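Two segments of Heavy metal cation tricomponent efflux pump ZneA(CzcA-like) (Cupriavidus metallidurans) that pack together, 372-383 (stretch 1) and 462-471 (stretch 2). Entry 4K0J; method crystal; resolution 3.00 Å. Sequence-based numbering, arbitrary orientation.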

# COMPACT_ATOMS: atom_id res chain seq x y z
N MET C 372 30.77 10.50 11.50
CA MET C 372 30.22 11.41 10.52
C MET C 372 29.61 10.65 9.36
O MET C 372 28.98 11.23 8.47
CB MET C 372 31.32 12.34 10.02
CG MET C 372 30.84 13.66 9.45
SD MET C 372 32.09 14.93 9.70
CE MET C 372 33.59 14.01 9.35
N ALA C 373 29.79 9.33 9.36
CA ALA C 373 29.21 8.47 8.33
C ALA C 373 27.99 7.73 8.88
O ALA C 373 27.07 7.39 8.13
CB ALA C 373 30.24 7.49 7.81
N PHE C 374 28.00 7.47 10.19
CA PHE C 374 26.88 6.81 10.85
C PHE C 374 25.61 7.64 10.71
O PHE C 374 24.54 7.10 10.40
CB PHE C 374 27.19 6.60 12.33
CG PHE C 374 28.29 5.61 12.58
CD1 PHE C 374 29.05 5.68 13.74
CD2 PHE C 374 28.58 4.62 11.66
CE1 PHE C 374 30.06 4.77 13.97
CE2 PHE C 374 29.59 3.71 11.89
CZ PHE C 374 30.33 3.79 13.04
N ILE C 375 25.74 8.94 10.96
CA ILE C 375 24.62 9.87 10.86
C ILE C 375 23.95 9.81 9.49
O ILE C 375 22.72 9.76 9.39
CB ILE C 375 25.07 11.32 11.18
CG1 ILE C 375 24.02 12.33 10.73
CG2 ILE C 375 26.42 11.63 10.54
CD1 ILE C 375 24.36 13.76 11.08
N LEU C 376 24.75 9.80 8.43
CA LEU C 376 24.23 9.74 7.07
C LEU C 376 23.60 8.39 6.77
O LEU C 376 22.71 8.28 5.93
CB LEU C 376 25.33 10.06 6.06
CG LEU C 376 25.98 11.43 6.26
CD1 LEU C 376 26.90 11.76 5.11
CD2 LEU C 376 24.91 12.50 6.43
N MET C 377 24.06 7.36 7.47
CA MET C 377 23.46 6.04 7.34
C MET C 377 22.26 5.94 8.27
O MET C 377 21.38 5.11 8.07
CB MET C 377 24.47 4.94 7.67
CG MET C 377 25.62 4.87 6.68
SD MET C 377 26.65 3.42 6.96
CE MET C 377 26.91 3.55 8.73
N HIS C 378 22.25 6.79 9.29
CA HIS C 378 21.14 6.82 10.24
C HIS C 378 19.91 7.46 9.60
O HIS C 378 18.78 7.03 9.85
CB HIS C 378 21.53 7.59 11.50
CG HIS C 378 20.47 7.62 12.55
ND1 HIS C 378 19.41 8.50 12.52
CD2 HIS C 378 20.30 6.87 13.67
CE1 HIS C 378 18.63 8.29 13.57
NE2 HIS C 378 19.16 7.31 14.29
N HIS C 379 20.13 8.47 8.77
CA HIS C 379 19.03 9.20 8.16
C HIS C 379 18.62 8.66 6.79
O HIS C 379 17.51 8.91 6.33
CB HIS C 379 19.34 10.70 8.10
CG HIS C 379 19.41 11.36 9.44
ND1 HIS C 379 18.29 11.63 10.20
CD2 HIS C 379 20.47 11.78 10.17
CE1 HIS C 379 18.66 12.20 11.33
NE2 HIS C 379 19.98 12.31 11.34
N PHE C 380 19.52 7.92 6.15
CA PHE C 380 19.17 7.21 4.92
C PHE C 380 18.67 5.81 5.29
O PHE C 380 18.28 5.03 4.43
CB PHE C 380 20.36 7.13 3.97
CG PHE C 380 19.99 6.86 2.53
CD1 PHE C 380 19.68 7.91 1.68
CD2 PHE C 380 19.96 5.57 2.02
CE1 PHE C 380 19.33 7.67 0.35
CE2 PHE C 380 19.62 5.33 0.70
CZ PHE C 380 19.31 6.38 -0.13
N LYS C 381 18.68 5.52 6.59
CA LYS C 381 18.21 4.25 7.14
C LYS C 381 19.06 3.06 6.70
O LYS C 381 18.58 1.92 6.67
CB LYS C 381 16.73 4.03 6.81
CG LYS C 381 15.82 5.16 7.25
CD LYS C 381 15.98 5.45 8.73
CE LYS C 381 14.90 6.38 9.23
NZ LYS C 381 13.55 5.78 9.03
N ILE C 382 20.31 3.32 6.35
CA ILE C 382 21.22 2.26 5.92
C ILE C 382 21.65 1.41 7.11
O ILE C 382 22.00 1.95 8.16
CB ILE C 382 22.46 2.86 5.22
CG1 ILE C 382 22.03 3.61 3.96
CG2 ILE C 382 23.47 1.77 4.86
CD1 ILE C 382 23.08 4.52 3.41
N PRO C 383 21.60 0.08 6.96
CA PRO C 383 21.97 -0.80 8.07
C PRO C 383 23.47 -0.80 8.32
O PRO C 383 24.23 -0.16 7.59
CB PRO C 383 21.54 -2.18 7.57
CG PRO C 383 21.62 -2.07 6.08
CD PRO C 383 21.17 -0.67 5.77
N SER C 462 26.51 -3.47 -0.25
CA SER C 462 25.90 -2.15 -0.45
C SER C 462 26.14 -1.17 0.70
O SER C 462 26.50 -0.02 0.44
CB SER C 462 24.40 -2.26 -0.77
OG SER C 462 23.81 -0.98 -0.82
N PRO C 463 25.93 -1.60 1.96
CA PRO C 463 26.22 -0.68 3.06
C PRO C 463 27.67 -0.23 3.07
O PRO C 463 27.95 0.88 3.53
CB PRO C 463 25.93 -1.52 4.30
CG PRO C 463 24.91 -2.49 3.85
CD PRO C 463 25.29 -2.84 2.45
N MET C 464 28.57 -1.06 2.57
CA MET C 464 29.97 -0.67 2.47
C MET C 464 30.15 0.51 1.53
O MET C 464 30.90 1.43 1.82
CB MET C 464 30.83 -1.83 1.98
CG MET C 464 32.28 -1.43 1.76
SD MET C 464 33.18 -2.63 0.77
CE MET C 464 32.88 -4.11 1.73
N ALA C 465 29.46 0.47 0.40
CA ALA C 465 29.58 1.52 -0.61
C ALA C 465 29.16 2.87 -0.03
O ALA C 465 29.85 3.88 -0.21
CB ALA C 465 28.74 1.19 -1.82
N PHE C 466 28.05 2.87 0.68
CA PHE C 466 27.54 4.09 1.29
C PHE C 466 28.43 4.56 2.43
O PHE C 466 28.82 5.72 2.49
CB PHE C 466 26.12 3.89 1.79
CG PHE C 466 25.10 3.85 0.69
CD1 PHE C 466 24.78 5.00 -0.02
CD2 PHE C 466 24.45 2.67 0.37
CE1 PHE C 466 23.84 4.97 -1.03
CE2 PHE C 466 23.50 2.64 -0.64
CZ PHE C 466 23.20 3.79 -1.34
N ALA C 467 28.74 3.65 3.35
CA ALA C 467 29.58 3.96 4.50
C ALA C 467 30.89 4.58 4.04
O ALA C 467 31.31 5.61 4.55
CB ALA C 467 29.84 2.71 5.31
N VAL C 468 31.51 3.94 3.06
CA VAL C 468 32.76 4.43 2.49
C VAL C 468 32.57 5.78 1.82
O VAL C 468 33.40 6.66 1.97
CB VAL C 468 33.36 3.42 1.49
CG1 VAL C 468 34.44 4.07 0.65
CG2 VAL C 468 33.92 2.22 2.24
N GLY C 469 31.47 5.95 1.08
CA GLY C 469 31.20 7.22 0.44
C GLY C 469 31.13 8.37 1.44
O GLY C 469 31.90 9.33 1.37
N PHE C 470 30.20 8.24 2.38
CA PHE C 470 29.98 9.24 3.41
C PHE C 470 31.25 9.52 4.20
O PHE C 470 31.63 10.68 4.38
CB PHE C 470 28.88 8.78 4.37
CG PHE C 470 27.60 8.38 3.69
CD1 PHE C 470 27.18 9.03 2.54
CD2 PHE C 470 26.83 7.35 4.19
CE1 PHE C 470 26.02 8.66 1.91
CE2 PHE C 470 25.66 6.97 3.57
CZ PHE C 470 25.25 7.62 2.43
N ALA C 471 31.91 8.46 4.65
CA ALA C 471 33.13 8.60 5.43
C ALA C 471 34.24 9.25 4.62
O ALA C 471 35.12 9.90 5.17
CB ALA C 471 33.59 7.26 5.96

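How do the two backbones meet? The helix that enters stretch 1 and runs through His 378 and the helix beginning at Pro 463 cross steeply, closer to antiparallel than parallel, at 129° between their N-to-C directions, and their axes come within 8.3 Å. The tightest backbone approach is at Ala 373 and Ala 471, whose CA atoms lie 4.9 Å apart. Beyond its helix the first stretch turns at Lys 381, which has positive phi, and Ile 382, extended, then lies alongside Pro 463, with their CA atoms 6.5 Å apart.

What lies where the backbones are nearest? The side chain of Ala 373 is a single methyl pointing toward the other helix, and CB of Ala 373 sits 3.8 Å from CB of Ala 471 and 3.7 Å from the backbone N of Ala 471. Two small residues meet here.

Which residue gathers the most contacts? Phe 470, with 99 Å² covered, projects toward stretch 1. Leu 376 covers one face of its ring: CB of Leu 376 is 3.8 Å from the ring centroid of Phe 470 and 20° off the normal, a CH-pi contact. At the ring edge lie Met 377, its CG 3.7 Å from CD2 of Phe 470, and Ile 382, its CD1 3.6 Å from CE2 of Phe 470. Met 377 also reaches the neighboring turn, with SD 3.7 Å from CB of Ala 467.

What holds the other end together? Ile 382 points toward stretch 2 and, besides Phe 470, meets two more residues there, placing CD1 3.5 Å from CG of Phe 466 and CG2 4.1 Å from CB of Pro 463. The rings of Phe 380 and Phe 466 pair obliquely, centroids 5.5 Å apart and planes at 32°. No hydrogen bond crosses between the stretches, so the contact rests on apolar packing.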